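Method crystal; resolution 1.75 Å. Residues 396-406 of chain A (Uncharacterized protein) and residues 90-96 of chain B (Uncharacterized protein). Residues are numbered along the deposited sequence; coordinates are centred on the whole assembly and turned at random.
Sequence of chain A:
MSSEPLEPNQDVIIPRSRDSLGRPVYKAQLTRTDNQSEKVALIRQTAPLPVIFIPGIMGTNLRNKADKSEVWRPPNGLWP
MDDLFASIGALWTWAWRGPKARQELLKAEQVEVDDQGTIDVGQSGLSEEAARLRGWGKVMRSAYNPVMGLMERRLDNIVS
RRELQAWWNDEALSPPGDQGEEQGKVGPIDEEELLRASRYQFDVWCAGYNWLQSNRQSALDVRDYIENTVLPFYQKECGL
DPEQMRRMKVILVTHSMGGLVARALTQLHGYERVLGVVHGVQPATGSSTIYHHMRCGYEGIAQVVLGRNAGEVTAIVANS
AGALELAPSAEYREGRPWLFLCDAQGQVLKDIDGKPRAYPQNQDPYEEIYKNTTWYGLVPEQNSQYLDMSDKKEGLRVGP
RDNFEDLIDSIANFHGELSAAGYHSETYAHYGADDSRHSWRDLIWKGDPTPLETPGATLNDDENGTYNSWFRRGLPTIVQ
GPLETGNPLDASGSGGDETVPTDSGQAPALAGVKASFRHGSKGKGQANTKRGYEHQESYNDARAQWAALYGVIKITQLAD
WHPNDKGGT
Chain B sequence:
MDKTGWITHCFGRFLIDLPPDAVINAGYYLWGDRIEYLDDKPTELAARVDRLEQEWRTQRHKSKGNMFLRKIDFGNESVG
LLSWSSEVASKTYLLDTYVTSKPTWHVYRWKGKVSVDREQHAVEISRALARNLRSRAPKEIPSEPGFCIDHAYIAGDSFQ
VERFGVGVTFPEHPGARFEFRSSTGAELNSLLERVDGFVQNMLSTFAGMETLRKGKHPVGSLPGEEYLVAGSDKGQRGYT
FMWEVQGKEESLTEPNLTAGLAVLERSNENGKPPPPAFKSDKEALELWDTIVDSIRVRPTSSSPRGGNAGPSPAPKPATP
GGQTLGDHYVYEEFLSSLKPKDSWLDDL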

# COMPACT_ATOMS: atom_id res chain seq x y z
N LEU A 396 -11.48 -11.59 20.25
CA LEU A 396 -11.56 -11.21 18.83
C LEU A 396 -12.66 -11.92 18.05
O LEU A 396 -13.11 -13.00 18.43
CB LEU A 396 -10.21 -11.46 18.15
CG LEU A 396 -9.04 -10.67 18.75
CD1 LEU A 396 -7.75 -11.05 18.04
CD2 LEU A 396 -9.29 -9.16 18.64
N ARG A 397 -13.10 -11.30 16.95
CA ARG A 397 -14.12 -11.90 16.11
C ARG A 397 -13.49 -12.87 15.11
O ARG A 397 -14.16 -13.76 14.59
CB ARG A 397 -14.89 -10.83 15.33
CG ARG A 397 -15.64 -9.85 16.21
CD ARG A 397 -16.78 -9.22 15.44
NE ARG A 397 -16.31 -8.43 14.29
CZ ARG A 397 -17.11 -8.03 13.31
NH1 ARG A 397 -18.40 -8.38 13.32
NH2 ARG A 397 -16.62 -7.32 12.30
N VAL A 398 -12.21 -12.67 14.84
CA VAL A 398 -11.52 -13.49 13.86
C VAL A 398 -10.14 -13.84 14.41
O VAL A 398 -9.45 -12.99 14.97
CB VAL A 398 -11.40 -12.77 12.49
CG1 VAL A 398 -10.68 -11.42 12.65
CG2 VAL A 398 -10.69 -13.64 11.46
N GLY A 399 -9.77 -15.11 14.27
CA GLY A 399 -8.46 -15.56 14.71
C GLY A 399 -7.40 -15.08 13.75
O GLY A 399 -7.59 -15.16 12.54
N PRO A 400 -6.29 -14.56 14.28
CA PRO A 400 -5.24 -13.96 13.44
C PRO A 400 -4.67 -14.95 12.42
O PRO A 400 -4.44 -14.58 11.27
CB PRO A 400 -4.17 -13.56 14.46
CG PRO A 400 -4.97 -13.31 15.73
CD PRO A 400 -6.04 -14.36 15.71
N ARG A 401 -4.46 -16.19 12.84
CA ARG A 401 -3.89 -17.20 11.96
C ARG A 401 -4.95 -17.67 10.96
O ARG A 401 -4.62 -17.95 9.81
CB ARG A 401 -3.32 -18.36 12.80
CG ARG A 401 -2.47 -19.38 12.06
CD ARG A 401 -1.18 -18.80 11.45
NE ARG A 401 -0.08 -18.52 12.39
CZ ARG A 401 1.19 -18.42 11.99
NH1 ARG A 401 1.48 -18.63 10.72
NH2 ARG A 401 2.16 -18.14 12.85
N ASP A 402 -6.22 -17.72 11.37
CA ASP A 402 -7.32 -18.04 10.46
C ASP A 402 -7.30 -17.06 9.30
O ASP A 402 -7.38 -17.45 8.14
CB ASP A 402 -8.68 -17.91 11.15
CG ASP A 402 -9.04 -19.10 12.02
OD1 ASP A 402 -8.43 -20.18 11.87
OD2 ASP A 402 -9.96 -18.94 12.85
N ASN A 403 -7.24 -15.78 9.64
CA ASN A 403 -7.23 -14.73 8.62
C ASN A 403 -6.03 -14.87 7.70
O ASN A 403 -6.17 -14.81 6.48
CB ASN A 403 -7.22 -13.36 9.29
CG ASN A 403 -7.63 -12.26 8.35
OD1 ASN A 403 -8.80 -12.16 7.99
ND2 ASN A 403 -6.67 -11.45 7.91
N PHE A 404 -4.86 -15.04 8.30
CA PHE A 404 -3.62 -15.16 7.53
C PHE A 404 -3.64 -16.35 6.58
O PHE A 404 -3.26 -16.22 5.42
CB PHE A 404 -2.41 -15.22 8.47
CG PHE A 404 -1.11 -15.47 7.76
CD1 PHE A 404 -0.58 -14.52 6.90
CD2 PHE A 404 -0.42 -16.66 7.95
CE1 PHE A 404 0.62 -14.76 6.23
CE2 PHE A 404 0.78 -16.89 7.29
CZ PHE A 404 1.30 -15.94 6.44
N GLU A 405 -4.08 -17.52 7.06
CA GLU A 405 -4.09 -18.69 6.18
C GLU A 405 -5.07 -18.55 5.03
O GLU A 405 -4.79 -18.97 3.89
CB GLU A 405 -4.34 -19.98 7.00
CG GLU A 405 -3.22 -20.23 7.99
CD GLU A 405 -3.40 -21.51 8.78
OE1 GLU A 405 -4.40 -22.22 8.56
OE2 GLU A 405 -2.54 -21.81 9.62
N ASP A 406 -6.23 -17.95 5.30
CA ASP A 406 -7.19 -17.69 4.23
C ASP A 406 -6.59 -16.71 3.21
O ASP A 406 -6.83 -16.84 2.01
CB ASP A 406 -8.52 -17.18 4.78
CG ASP A 406 -9.51 -18.30 5.06
OD1 ASP A 406 -9.17 -19.45 4.72
OD2 ASP A 406 -10.62 -18.03 5.59
N SER B 90 -11.73 -20.85 3.76
CA SER B 90 -12.21 -22.01 4.50
C SER B 90 -12.29 -21.75 6.00
O SER B 90 -12.92 -22.52 6.74
CB SER B 90 -11.31 -23.22 4.22
OG SER B 90 -10.03 -23.02 4.78
N LYS B 91 -11.67 -20.67 6.46
CA LYS B 91 -11.62 -20.42 7.91
C LYS B 91 -12.31 -19.14 8.35
O LYS B 91 -12.53 -18.93 9.56
CB LYS B 91 -10.17 -20.42 8.38
CG LYS B 91 -9.42 -21.66 7.92
CD LYS B 91 -8.09 -21.80 8.61
CE LYS B 91 -7.41 -23.12 8.24
NZ LYS B 91 -6.66 -23.05 6.95
N THR B 92 -12.65 -18.28 7.39
CA THR B 92 -13.24 -16.99 7.71
C THR B 92 -14.42 -16.66 6.82
O THR B 92 -14.43 -16.97 5.62
CB THR B 92 -12.22 -15.82 7.64
OG1 THR B 92 -11.72 -15.70 6.30
CG2 THR B 92 -11.06 -16.05 8.61
N TYR B 93 -15.41 -16.02 7.44
CA TYR B 93 -16.57 -15.47 6.76
C TYR B 93 -16.40 -13.96 6.66
O TYR B 93 -15.58 -13.36 7.35
CB TYR B 93 -17.82 -15.69 7.60
CG TYR B 93 -18.17 -17.13 7.93
CD1 TYR B 93 -18.23 -18.10 6.95
CD2 TYR B 93 -18.47 -17.50 9.23
CE1 TYR B 93 -18.56 -19.42 7.27
CE2 TYR B 93 -18.81 -18.79 9.55
CZ TYR B 93 -18.85 -19.75 8.57
OH TYR B 93 -19.19 -21.04 8.91
N LEU B 94 -17.22 -13.36 5.80
CA LEU B 94 -17.49 -11.94 5.86
C LEU B 94 -18.85 -11.81 6.51
O LEU B 94 -19.81 -12.45 6.07
CB LEU B 94 -17.56 -11.39 4.44
CG LEU B 94 -17.64 -9.87 4.27
CD1 LEU B 94 -16.45 -9.19 4.95
CD2 LEU B 94 -17.71 -9.54 2.79
N LEU B 95 -18.92 -11.01 7.57
CA LEU B 95 -20.19 -10.70 8.21
C LEU B 95 -20.48 -9.23 8.00
O LEU B 95 -19.80 -8.36 8.54
CB LEU B 95 -20.14 -11.03 9.70
CG LEU B 95 -21.39 -10.65 10.50
CD1 LEU B 95 -22.62 -11.32 9.91
CD2 LEU B 95 -21.21 -11.01 11.97
N ASP B 96 -21.49 -8.96 7.18
CA ASP B 96 -21.89 -7.59 6.84
C ASP B 96 -23.11 -7.20 7.68
O ASP B 96 -24.24 -7.58 7.34
CB ASP B 96 -22.23 -7.55 5.35
CG ASP B 96 -22.37 -6.14 4.81
OD1 ASP B 96 -22.10 -5.20 5.56
OD2 ASP B 96 -22.75 -6.00 3.62
O HOH W 1 -19.62 -7.31 11.15
O HOH W 2 -12.31 -20.69 11.88
O HOH W 3 -7.18 -21.18 5.06

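The contact sets the first turns of a helix, residues 400-406 of chain A, almost at right angles (97°) to a strand of chain B that begins at Thr92(B). Their axes come no closer than 9.4 Å; chain A reaches across that gap mainly with side chains, which meet both side chains and backbone NH groups of chain B. The two stretches bury 422 Å² between them, both sides summed, and the direct hydrogen bonds come at the end of the chain A stretch, from Glu405(A) and Asp406(A).

Leu396(A) stays out of reach, and the contact opens with Arg397(A). Its CA-to-CB bond points sideways, but the long side chain brings its end nearer to the strand. There NH1 gives a hydrogen bond to water 1 at 2.7 Å, and the same water donates to Leu95(B) O at 2.8 Å. A direct bond is replaced by a relay, while the arginine NH1 also lies 4.1 Å from Leu95(B) CD2. Arginine suits this place because it combines reach with a donor for the water at its tip.

Val398(A) points toward chain B and offers a plain methyl contact: its CG2 lies 3.8 Å from Thr92(B) CG2. Gly399(A), at the N-cap, touches nothing across the interface. A CB here would be crowded from within its own chain, 3.1 Å from Asp402(A) OD2, so the bare backbone leaves that carboxylate its room. The carbonyl O of Gly399(A) accepts from Asn403(A) N at 3.0 Å, starting the helix ladder. Pro400(A) then fills the first helical position, where its lack of an amide hydrogen costs no helix bond, and Arg401(A) leads its end away from chain B.

Asp402(A) works along its flank. Its CB packs 3.9 Å from Thr92(B) CG2, and its OD1 lies 3.7 Å from Lys91(B) CD, against the aliphatic part of the lysine. Water 2 O lies 3.1 Å from Asp402(A) OD2 and 2.9 Å from Lys91(B) O. The threonine methyl also reaches the helix backbone, with Thr92(B) CG2 4.0 Å from Asn403(A) N. Phe404(A) is buried but takes no part in this contact.

One turn on from Arg401(A), Glu405(A) points toward chain B with chi2 in t and forms a salt bridge from OE1 to Lys91(B) NZ at 2.9 Å. The lysine runs extended through chi2 and chi3 before chi4 turns to p.

Asp406(A) is the polar anchor, buried and pointing toward the start of the strand. Its OD1 accepts from Ser90(B) N at 3.1 Å in a nearly straight bond (174°). Its OD2 accepts from Lys91(B) N at 3.0 Å and from Thr92(B) OG1 at 2.7 Å; Thr92(B) N adds a weak, strongly bent bond to OD2 at 2.7 Å. A short carboxylate thus gathers three consecutive backbone NH groups and a hydroxyl, compensating its charge with donors. Water 3 extends the network, donating to Asp406(A) OD1 and accepting from Lys91(B) NZ, each at 2.7 Å.

The rule is legible in Thr92(B): its hydroxyl donates to Asp406(A), while its methyl packs against Val398(A) and Asp402(A).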